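Local coordinates for Rod shape determining protein RodA (PDB 6BAR) that probably polymerises lipid-linked peptidoglycan precursors into glycan strands for cell wall elongation, as a membrane-embedded glycosyltransferase of the SEDS family, at residues Leu77-Leu82 with Leu102-Leu107. Numbering follows the deposited sequence.
Sequences LLLLAL and LQFQPL. With OLC ((2R)-2,3-dihydroxypropyl (9Z)-octadec-9-enoate), chain C.
Leu79 and Leu80, neighbours on one turn of helix 69-86, meet Phe104 and Pro106 in a contact made mainly by apolar side chains, with no hydrogen bond across it. The Leu79 side chain crosses that of Phe104 at about a right angle, and its CD2 methyl reaches the ring at the edge, 3.8 Å from CE2. Phe104 holds its CG anti to the backbone N (chi1 168°), which takes CG toward the helix; the ring beyond it reaches Leu79. On the opposite side of the ring, the CD1 and CE1 edge meets the lipid: C6 of the bound monoolein (OLC) lies in the ring plane, 3.5 Å from CD1, so the phenyl group is wedged edge-on between a leucine methyl and the acyl chain. An alanine in place of Phe104 would probably leave a gap between Leu79 CD2 and the lipid chain, with the methyl less firmly held.

Pro106 is the other half of the joint. Its ring lies against the helix backbone, with CG 3.7 Å from the carbonyl O of Leu79, while its CB sits 4.1 Å from Leu79 CB. Leu80 comes in obliquely from the next position: its CG stands beside the backbone N (chi1 -79°), and CD2 packs on Pro106 CB at 3.6 Å. The same methyl comes within 4.2 Å of Leu107 N.

The contact thus sets helix 69-86, predicted to span the membrane, against the junction where strand 102-104 gives way to helix 106-121. Leu109 from that second helix touches both Leu79 and Phe104, and Ala110 touches Leu80. Strand 97-99 pairs antiparallel with 102-104, its Phe97 packing on Phe104 and Pro106, while helix 131-148 packs against Leu77, Ala81 and Leu107.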
loop_
_atom_site.group_PDB
_atom_site.type_symbol
_atom_site.label_atom_id
_atom_site.label_comp_id
_atom_site.label_asym_id
_atom_site.label_seq_id
_atom_site.Cartn_x
_atom_site.Cartn_y
_atom_site.Cartn_z
ATOM N N LEU A 77 -5.205 15.303 -2.522
ATOM C CA LEU A 77 -5.500 15.861 -3.842
ATOM C C LEU A 77 -4.656 17.102 -4.119
ATOM O O LEU A 77 -4.022 17.215 -5.177
ATOM C CB LEU A 77 -6.988 16.188 -3.964
ATOM C CG LEU A 77 -7.865 15.061 -4.506
ATOM C CD1 LEU A 77 -9.292 15.529 -4.742
ATOM C CD2 LEU A 77 -7.265 14.516 -5.785
ATOM N N LEU A 78 -4.631 18.046 -3.173
ATOM C CA LEU A 78 -3.840 19.258 -3.372
ATOM C C LEU A 78 -2.345 18.955 -3.444
ATOM O O LEU A 78 -1.619 19.645 -4.167
ATOM C CB LEU A 78 -4.139 20.290 -2.276
ATOM C CG LEU A 78 -5.500 21.000 -2.362
ATOM C CD1 LEU A 78 -5.464 22.330 -1.621
ATOM C CD2 LEU A 78 -5.956 21.200 -3.809
ATOM N N LEU A 79 -1.875 17.900 -2.760
ATOM C CA LEU A 79 -0.462 17.523 -2.831
ATOM C C LEU A 79 -0.114 16.799 -4.131
ATOM O O LEU A 79 0.978 16.996 -4.681
ATOM C CB LEU A 79 -0.090 16.659 -1.626
ATOM C CG LEU A 79 0.693 17.365 -0.517
ATOM C CD1 LEU A 79 0.142 18.755 -0.282
ATOM C CD2 LEU A 79 0.680 16.562 0.780
ATOM N N LEU A 80 -1.013 15.946 -4.627
ATOM C CA LEU A 80 -0.843 15.388 -5.963
ATOM C C LEU A 80 -0.784 16.493 -7.006
ATOM O O LEU A 80 0.017 16.435 -7.945
ATOM C CB LEU A 80 -1.984 14.421 -6.285
ATOM C CG LEU A 80 -1.880 13.034 -5.669
ATOM C CD1 LEU A 80 -3.043 12.167 -6.111
ATOM C CD2 LEU A 80 -0.560 12.401 -6.053
ATOM N N ALA A 81 -1.629 17.511 -6.857
ATOM C CA ALA A 81 -1.601 18.620 -7.802
ATOM C C ALA A 81 -0.307 19.416 -7.683
ATOM O O ALA A 81 0.266 19.829 -8.699
ATOM C CB ALA A 81 -2.817 19.516 -7.586
ATOM N N LEU A 82 0.181 19.618 -6.452
ATOM C CA LEU A 82 1.381 20.411 -6.215
ATOM C C LEU A 82 2.655 19.701 -6.650
ATOM O O LEU A 82 3.624 20.368 -7.036
ATOM C CB LEU A 82 1.493 20.771 -4.733
ATOM C CG LEU A 82 2.658 21.703 -4.412
ATOM C CD1 LEU A 82 2.405 23.045 -5.069
ATOM C CD2 LEU A 82 2.873 21.855 -2.912
ATOM N N LEU A 102 14.840 14.566 2.968
ATOM C CA LEU A 102 13.431 14.193 3.054
ATOM C C LEU A 102 12.896 13.812 1.679
ATOM O O LEU A 102 13.062 14.564 0.713
ATOM C CB LEU A 102 12.604 15.344 3.627
ATOM C CG LEU A 102 13.287 16.158 4.724
ATOM C CD1 LEU A 102 12.448 17.370 5.108
ATOM C CD2 LEU A 102 13.567 15.278 5.931
ATOM N N GLN A 103 12.234 12.658 1.600
ATOM C CA GLN A 103 11.673 12.146 0.349
ATOM C C GLN A 103 10.234 11.705 0.602
ATOM O O GLN A 103 10.002 10.650 1.200
ATOM C CB GLN A 103 12.515 10.996 -0.189
ATOM C CG GLN A 103 13.955 11.378 -0.463
ATOM C CD GLN A 103 14.787 10.210 -0.938
ATOM O OE1 GLN A 103 14.266 9.128 -1.213
ATOM N NE2 GLN A 103 16.097 10.422 -1.034
ATOM N N PHE A 104 9.268 12.500 0.132
ATOM C CA PHE A 104 7.850 12.229 0.366
ATOM C C PHE A 104 7.090 12.245 -0.952
ATOM O O PHE A 104 6.984 13.292 -1.598
ATOM C CB PHE A 104 7.234 13.243 1.339
ATOM C CG PHE A 104 5.730 13.194 1.382
ATOM C CD1 PHE A 104 5.076 12.172 2.057
ATOM C CD2 PHE A 104 4.969 14.161 0.738
ATOM C CE1 PHE A 104 3.693 12.114 2.090
ATOM C CE2 PHE A 104 3.588 14.109 0.768
ATOM C CZ PHE A 104 2.949 13.085 1.447
ATOM N N GLN A 105 6.526 11.096 -1.323
ATOM C CA GLN A 105 5.730 10.913 -2.531
ATOM C C GLN A 105 4.246 11.005 -2.204
ATOM O O GLN A 105 3.759 10.248 -1.351
ATOM C CB GLN A 105 6.042 9.558 -3.156
ATOM C CG GLN A 105 5.145 9.170 -4.301
ATOM C CD GLN A 105 5.420 7.760 -4.787
ATOM O OE1 GLN A 105 5.949 6.926 -4.045
ATOM N NE2 GLN A 105 5.069 7.486 -6.040
ATOM N N PRO A 106 3.483 11.888 -2.859
ATOM C CA PRO A 106 2.075 12.068 -2.475
ATOM C C PRO A 106 1.193 10.872 -2.780
ATOM O O PRO A 106 0.036 10.857 -2.337
ATOM C CB PRO A 106 1.636 13.291 -3.295
ATOM C CG PRO A 106 2.903 13.914 -3.797
ATOM C CD PRO A 106 3.871 12.788 -3.956
ATOM N N LEU A 107 1.691 9.882 -3.522
ATOM C CA LEU A 107 0.877 8.715 -3.848
ATOM C C LEU A 107 0.407 7.985 -2.593
ATOM O O LEU A 107 -0.729 7.501 -2.540
ATOM C CB LEU A 107 1.666 7.769 -4.753
ATOM C CG LEU A 107 1.034 6.401 -5.017
ATOM C CD1 LEU A 107 -0.227 6.538 -5.846
ATOM C CD2 LEU A 107 2.034 5.467 -5.680
HETATM C C10 OLC C . 0.444 8.720 6.022
HETATM C C9 OLC C . 1.484 8.023 5.523
HETATM C C8 OLC C . 2.311 8.592 4.388
HETATM C C24 OLC C . 14.055 8.902 3.787
HETATM C C7 OLC C . 3.752 8.142 4.524
HETATM C C6 OLC C . 4.661 9.118 3.806
HETATM C C5 OLC C . 5.552 8.395 2.818
HETATM C C4 OLC C . 6.878 9.120 2.710
HETATM C C3 OLC C . 7.533 9.207 4.075
HETATM C C2 OLC C . 9.033 9.371 3.915
HETATM C C21 OLC C . 11.836 9.963 4.200
HETATM C C1 OLC C . 9.584 10.424 4.857
HETATM C C22 OLC C . 13.136 9.500 4.831
HETATM O O19 OLC C . 8.856 11.290 5.308
HETATM O O25 OLC C . 14.833 7.878 4.369
HETATM O O23 OLC C . 13.783 10.591 5.443
HETATM O O20 OLC C . 10.948 10.399 5.214
#